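Local atomic coordinates of methyltransferase (PDB entry 1IXK), a protein that probably methylates cytosine in tRNA at carbon 5, using S-adenosyl-L-methionine as methyl donor. Residues A[120-125]-A[138-143]; A[161-166]-A[171-176]. All coordinates share one frame; numbering follows the deposited sequence.

Interaction 1 of 2, residues A[120-125]-A[138-143]; sequences EIVADM and QLMRND
A small, buried apolar contact joins V122, on strand 121-124, to the selenomethionine M140, just past the end of helix 131-139. The two side chains run obliquely past one another and meet at their methyls: CE of M140 lies 3.5 Å from CG2 of V122, with SE a little farther from the same methyl at 3.9 Å. CE also comes to 3.3 Å from the backbone O of E120, so the tip rests against both the side chain and the main chain of the strand. The bend at the last torsion of M140 (chi3 76°) turns CE toward that carbonyl.

The backbone after M140 reverses sharply. R141 has positive phi and closes the helix in a Schellman motif, and a type I' turn from M140 to D143 is held by D143 N to M140 O, 3.0 Å. N142 ties this turn to G167 and L169, while the carboxylate of E120 forms a salt bridge with K190 on the adjacent strand. This is the return of a beta-alpha-beta unit, in which the turn that ends the helix packs against the start of the first strand, as in the Rossmann-like fold of class I methyltransferases.

Interaction 2 of 2, residues A[161-166]-A[171-176]; sequences LNLSRL and VILFHS
L163, on the last turns of helix 153-166, reaches across to V171 and L173 of strand 171-174 with a single methyl. From CB the side chain leaves the helix toward the strand, but CB itself is still 5.8 Å from the nearest branch of V171, CG2, and makes no contact. With CG anti to the carbonyl carbon (chi1 -62°), the next bond carries the fork onward; CG remains 5.2 Å from CG2 of V171. Contact begins at the tip. CD1 meets V171 at 4.1 Å from CG1 and at the same separation from CB, so it lies against the body of the valine as much as against one methyl. The same CD1 comes to 4.2 Å from CD1 of L173, a methyl-to-methyl meeting. CD2 of L163 branches the other way and stays 4.7 Å from CG2 of V171.

L163 and V171 stand at about a right angle, and the spacings are those of ordinary apolar packing. V171 and L173 are two positions apart on the strand and present their side chains to the same side, which lets one leucine methyl span both; I172 between them points away from the helix. Beyond the pair, L163 also touches S134 of helix 131-139 and V168 of the connecting loop, while L173 packs on R160 and L156, about one and two turns before L163 in helix 153-166. Farther round that helix, R165 NH2 bonds to N162 OD1 at 2.8 Å, from above the amide's carbonyl plane.

L173 lies close to P129 and D150, both predicted to bind S-adenosyl-L-methionine. The contact closes a right-handed beta-alpha-beta crossover, strand 145-149, helix 153-166, strand 171-174, the repeating element of the Rossmann-like methyltransferase fold.

In the fold
The two contacts follow one another along the chain: strand 121-124, helix 131-139, strand 145-149, helix 153-166, strand 171-174. They thus belong to consecutive beta-alpha-beta units sharing strand 145-149, which pairs in parallel with strand 121-124 on one edge and strand 171-174 on the other. Their centres lie 13 Å apart and their nearest atoms about 6 Å, without touching. N142, in the turn of 138-143, bonds to the loop that links the two segments of interaction 2. Interaction 1 fastens the turn after one helix, and interaction 2 the next helix itself, to one sheet, whose strand ends and adjoining loop and helix start carry the predicted S-adenosyl-L-methionine site.

Interaction 1 of 2, residues A[120-125]-A[138-143]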
loop_
_atom_site.group_PDB
_atom_site.type_symbol
_atom_site.label_atom_id
_atom_site.label_comp_id
_atom_site.label_asym_id
_atom_site.label_seq_id
_atom_site.Cartn_x
_atom_site.Cartn_y
_atom_site.Cartn_z
ATOM N N GLU A 120 1.421 -13.164 16.407
ATOM C CA GLU A 120 2.557 -12.259 16.284
ATOM C C GLU A 120 2.282 -10.850 16.797
ATOM O O GLU A 120 1.131 -10.440 16.930
ATOM C CB GLU A 120 3.029 -12.199 14.829
ATOM C CG GLU A 120 3.536 -13.529 14.299
ATOM C CD GLU A 120 4.294 -13.382 12.996
ATOM O OE1 GLU A 120 3.752 -12.761 12.059
ATOM O OE2 GLU A 120 5.432 -13.890 12.910
ATOM N N ILE A 121 3.360 -10.127 17.098
ATOM C CA ILE A 121 3.291 -8.750 17.577
ATOM C C ILE A 121 3.568 -7.893 16.349
ATOM O O ILE A 121 4.688 -7.868 15.834
ATOM C CB ILE A 121 4.356 -8.488 18.649
ATOM C CG1 ILE A 121 4.206 -9.517 19.773
ATOM C CG2 ILE A 121 4.218 -7.071 19.198
ATOM C CD1 ILE A 121 2.802 -9.586 20.362
ATOM N N VAL A 122 2.542 -7.184 15.898
ATOM C CA VAL A 122 2.620 -6.388 14.678
ATOM C C VAL A 122 2.294 -4.914 14.873
ATOM O O VAL A 122 1.564 -4.554 15.788
ATOM C CB VAL A 122 1.634 -6.973 13.632
ATOM C CG1 VAL A 122 1.704 -6.205 12.329
ATOM C CG2 VAL A 122 1.947 -8.455 13.402
ATOM N N ALA A 123 2.857 -4.072 14.011
ATOM C CA ALA A 123 2.589 -2.641 14.055
ATOM C C ALA A 123 2.254 -2.109 12.666
ATOM O O ALA A 123 2.870 -2.499 11.676
ATOM C CB ALA A 123 3.796 -1.885 14.621
ATOM N N ASP A 124 1.249 -1.240 12.593
ATOM C CA ASP A 124 0.886 -0.592 11.336
ATOM C C ASP A 124 1.350 0.841 11.575
ATOM O O ASP A 124 0.819 1.525 12.440
ATOM C CB ASP A 124 -0.627 -0.614 11.108
ATOM C CG ASP A 124 -1.013 -0.088 9.735
ATOM O OD1 ASP A 124 -0.197 0.651 9.133
ATOM O OD2 ASP A 124 -2.128 -0.403 9.259
HETATM N N MSE A 125 2.359 1.288 10.836
HETATM C CA MSE A 125 2.882 2.633 11.031
HETATM C C MSE A 125 2.204 3.697 10.178
HETATM O O MSE A 125 2.714 4.808 10.045
HETATM C CB MSE A 125 4.395 2.644 10.781
HETATM C CG MSE A 125 5.212 1.982 11.899
HETATM SE SE MSE A 125 6.978 2.054 11.551
HETATM C CE MSE A 125 7.334 3.800 12.007
ATOM N N GLN A 138 -7.488 -9.843 10.093
ATOM C CA GLN A 138 -8.108 -11.084 9.642
ATOM C C GLN A 138 -7.052 -12.109 9.238
ATOM O O GLN A 138 -7.247 -13.311 9.405
ATOM C CB GLN A 138 -9.123 -10.825 8.509
ATOM C CG GLN A 138 -8.570 -10.359 7.174
ATOM C CD GLN A 138 -9.680 -10.086 6.163
ATOM O OE1 GLN A 138 -10.451 -9.133 6.309
ATOM N NE2 GLN A 138 -9.770 -10.928 5.139
ATOM N N LEU A 139 -5.914 -11.639 8.742
ATOM C CA LEU A 139 -4.843 -12.550 8.361
ATOM C C LEU A 139 -4.283 -13.198 9.627
ATOM O O LEU A 139 -3.808 -14.336 9.599
ATOM C CB LEU A 139 -3.742 -11.792 7.604
ATOM C CG LEU A 139 -4.103 -11.345 6.179
ATOM C CD1 LEU A 139 -3.060 -10.360 5.656
ATOM C CD2 LEU A 139 -4.190 -12.560 5.266
HETATM N N MSE A 140 -4.362 -12.474 10.741
HETATM C CA MSE A 140 -3.879 -12.972 12.027
HETATM C C MSE A 140 -4.987 -13.734 12.761
HETATM O O MSE A 140 -4.784 -14.235 13.866
HETATM C CB MSE A 140 -3.380 -11.797 12.888
HETATM C CG MSE A 140 -2.185 -11.044 12.275
HETATM SE SE MSE A 140 -1.811 -9.420 13.033
HETATM C CE MSE A 140 -1.045 -9.924 14.503
ATOM N N ARG A 141 -6.161 -13.810 12.138
ATOM C CA ARG A 141 -7.305 -14.508 12.713
ATOM C C ARG A 141 -7.620 -14.076 14.147
ATOM O O ARG A 141 -7.871 -14.904 15.027
ATOM C CB ARG A 141 -7.066 -16.019 12.649
ATOM C CG ARG A 141 -6.843 -16.499 11.223
ATOM C CD ARG A 141 -6.615 -17.993 11.134
ATOM N NE ARG A 141 -6.416 -18.409 9.747
ATOM C CZ ARG A 141 -6.291 -19.673 9.353
ATOM N NH1 ARG A 141 -6.344 -20.655 10.242
ATOM N NH2 ARG A 141 -6.125 -19.956 8.066
ATOM N N ASN A 142 -7.609 -12.765 14.362
ATOM C CA ASN A 142 -7.900 -12.176 15.667
ATOM C C ASN A 142 -7.033 -12.685 16.812
ATOM O O ASN A 142 -7.458 -12.702 17.967
ATOM C CB ASN A 142 -9.379 -12.357 16.025
ATOM C CG ASN A 142 -10.210 -11.120 15.708
ATOM O OD1 ASN A 142 -9.700 -10.002 15.713
ATOM N ND2 ASN A 142 -11.494 -11.317 15.448
ATOM N N ASP A 143 -5.817 -13.103 16.488
ATOM C CA ASP A 143 -4.872 -13.569 17.492
ATOM C C ASP A 143 -3.673 -12.653 17.325
ATOM O O ASP A 143 -3.568 -11.969 16.314
ATOM C CB ASP A 143 -4.482 -15.029 17.244
ATOM C CG ASP A 143 -3.550 -15.571 18.312
ATOM O OD1 ASP A 143 -3.500 -14.978 19.409
ATOM O OD2 ASP A 143 -2.875 -16.595 18.061
#

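Interaction 2 of 2, residues A[161-166]-A[171-176]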
loop_
_atom_site.group_PDB
_atom_site.type_symbol
_atom_site.label_atom_id
_atom_site.label_comp_id
_atom_site.label_asym_id
_atom_site.label_seq_id
_atom_site.Cartn_x
_atom_site.Cartn_y
_atom_site.Cartn_z
ATOM N N LEU A 161 -14.810 2.293 15.160
ATOM C CA LEU A 161 -16.162 1.834 14.841
ATOM C C LEU A 161 -16.124 0.845 13.682
ATOM O O LEU A 161 -16.852 -0.145 13.675
ATOM C CB LEU A 161 -17.069 3.009 14.472
ATOM C CG LEU A 161 -17.530 3.926 15.606
ATOM C CD1 LEU A 161 -18.476 4.973 15.045
ATOM C CD2 LEU A 161 -18.225 3.108 16.688
ATOM N N ASN A 162 -15.285 1.126 12.690
ATOM C CA ASN A 162 -15.152 0.237 11.545
ATOM C C ASN A 162 -14.664 -1.127 12.035
ATOM O O ASN A 162 -15.188 -2.168 11.639
ATOM C CB ASN A 162 -14.151 0.805 10.534
ATOM C CG ASN A 162 -14.722 1.945 9.718
ATOM O OD1 ASN A 162 -15.853 2.384 9.942
ATOM N ND2 ASN A 162 -13.940 2.435 8.760
ATOM N N LEU A 163 -13.658 -1.108 12.904
ATOM C CA LEU A 163 -13.098 -2.341 13.442
ATOM C C LEU A 163 -14.178 -3.129 14.180
ATOM O O LEU A 163 -14.226 -4.357 14.105
ATOM C CB LEU A 163 -11.920 -2.022 14.376
ATOM C CG LEU A 163 -10.713 -1.323 13.729
ATOM C CD1 LEU A 163 -9.674 -0.999 14.786
ATOM C CD2 LEU A 163 -10.107 -2.219 12.655
ATOM N N SER A 164 -15.055 -2.417 14.883
ATOM C CA SER A 164 -16.135 -3.065 15.615
ATOM C C SER A 164 -17.090 -3.750 14.639
ATOM O O SER A 164 -17.500 -4.889 14.857
ATOM C CB SER A 164 -16.895 -2.040 16.459
ATOM O OG SER A 164 -18.003 -2.646 17.099
ATOM N N ARG A 165 -17.437 -3.056 13.561
ATOM C CA ARG A 165 -18.325 -3.619 12.552
ATOM C C ARG A 165 -17.694 -4.857 11.911
ATOM O O ARG A 165 -18.396 -5.806 11.550
ATOM C CB ARG A 165 -18.644 -2.576 11.469
ATOM C CG ARG A 165 -19.315 -3.175 10.231
ATOM C CD ARG A 165 -19.992 -2.142 9.323
ATOM N NE ARG A 165 -19.068 -1.162 8.757
ATOM C CZ ARG A 165 -18.702 -0.036 9.364
ATOM N NH1 ARG A 165 -19.183 0.264 10.565
ATOM N NH2 ARG A 165 -17.850 0.791 8.773
ATOM N N LEU A 166 -16.369 -4.849 11.783
ATOM C CA LEU A 166 -15.645 -5.966 11.179
ATOM C C LEU A 166 -15.354 -7.108 12.152
ATOM O O LEU A 166 -14.893 -8.170 11.743
ATOM C CB LEU A 166 -14.326 -5.472 10.574
ATOM C CG LEU A 166 -14.457 -4.437 9.449
ATOM C CD1 LEU A 166 -13.080 -3.901 9.063
ATOM C CD2 LEU A 166 -15.134 -5.074 8.251
ATOM N N VAL A 171 -6.622 -5.228 17.724
ATOM C CA VAL A 171 -5.943 -3.974 17.397
ATOM C C VAL A 171 -5.955 -3.013 18.577
ATOM O O VAL A 171 -6.947 -2.916 19.301
ATOM C CB VAL A 171 -6.604 -3.264 16.187
ATOM C CG1 VAL A 171 -5.882 -1.943 15.886
ATOM C CG2 VAL A 171 -6.566 -4.166 14.962
ATOM N N ILE A 172 -4.836 -2.325 18.778
ATOM C CA ILE A 172 -4.712 -1.331 19.838
ATOM C C ILE A 172 -4.409 -0.016 19.125
ATOM O O ILE A 172 -3.435 0.076 18.375
ATOM C CB ILE A 172 -3.555 -1.659 20.810
ATOM C CG1 ILE A 172 -3.832 -2.984 21.529
ATOM C CG2 ILE A 172 -3.407 -0.534 21.837
ATOM C CD1 ILE A 172 -2.763 -3.378 22.536
ATOM N N LEU A 173 -5.249 0.992 19.343
ATOM C CA LEU A 173 -5.074 2.286 18.696
ATOM C C LEU A 173 -4.551 3.348 19.641
ATOM O O LEU A 173 -5.140 3.593 20.689
ATOM C CB LEU A 173 -6.404 2.768 18.109
ATOM C CG LEU A 173 -7.057 1.929 17.013
ATOM C CD1 LEU A 173 -8.465 2.465 16.738
ATOM C CD2 LEU A 173 -6.207 1.964 15.764
ATOM N N PHE A 174 -3.450 3.989 19.262
ATOM C CA PHE A 174 -2.868 5.044 20.082
ATOM C C PHE A 174 -3.032 6.401 19.412
ATOM O O PHE A 174 -2.900 6.523 18.194
ATOM C CB PHE A 174 -1.379 4.787 20.318
ATOM C CG PHE A 174 -1.094 3.571 21.143
ATOM C CD1 PHE A 174 -1.912 3.232 22.217
ATOM C CD2 PHE A 174 0.021 2.783 20.874
ATOM C CE1 PHE A 174 -1.625 2.130 23.013
ATOM C CE2 PHE A 174 0.316 1.677 21.665
ATOM C CZ PHE A 174 -0.509 1.351 22.737
ATOM N N HIS A 175 -3.311 7.422 20.213
ATOM C CA HIS A 175 -3.473 8.771 19.693
ATOM C C HIS A 175 -2.098 9.419 19.733
ATOM O O HIS A 175 -1.780 10.168 20.658
ATOM C CB HIS A 175 -4.437 9.577 20.565
ATOM C CG HIS A 175 -4.719 10.946 20.034
ATOM N ND1 HIS A 175 -5.107 11.992 20.841
ATOM C CD2 HIS A 175 -4.674 11.437 18.774
ATOM C CE1 HIS A 175 -5.287 13.072 20.100
ATOM N NE2 HIS A 175 -5.031 12.762 18.842
ATOM N N SER A 176 -1.288 9.113 18.729
ATOM C CA SER A 176 0.070 9.626 18.638
ATOM C C SER A 176 0.593 9.301 17.242
ATOM O O SER A 176 -0.081 8.625 16.466
ATOM C CB SER A 176 0.943 8.944 19.702
ATOM O OG SER A 176 2.315 9.286 19.580
#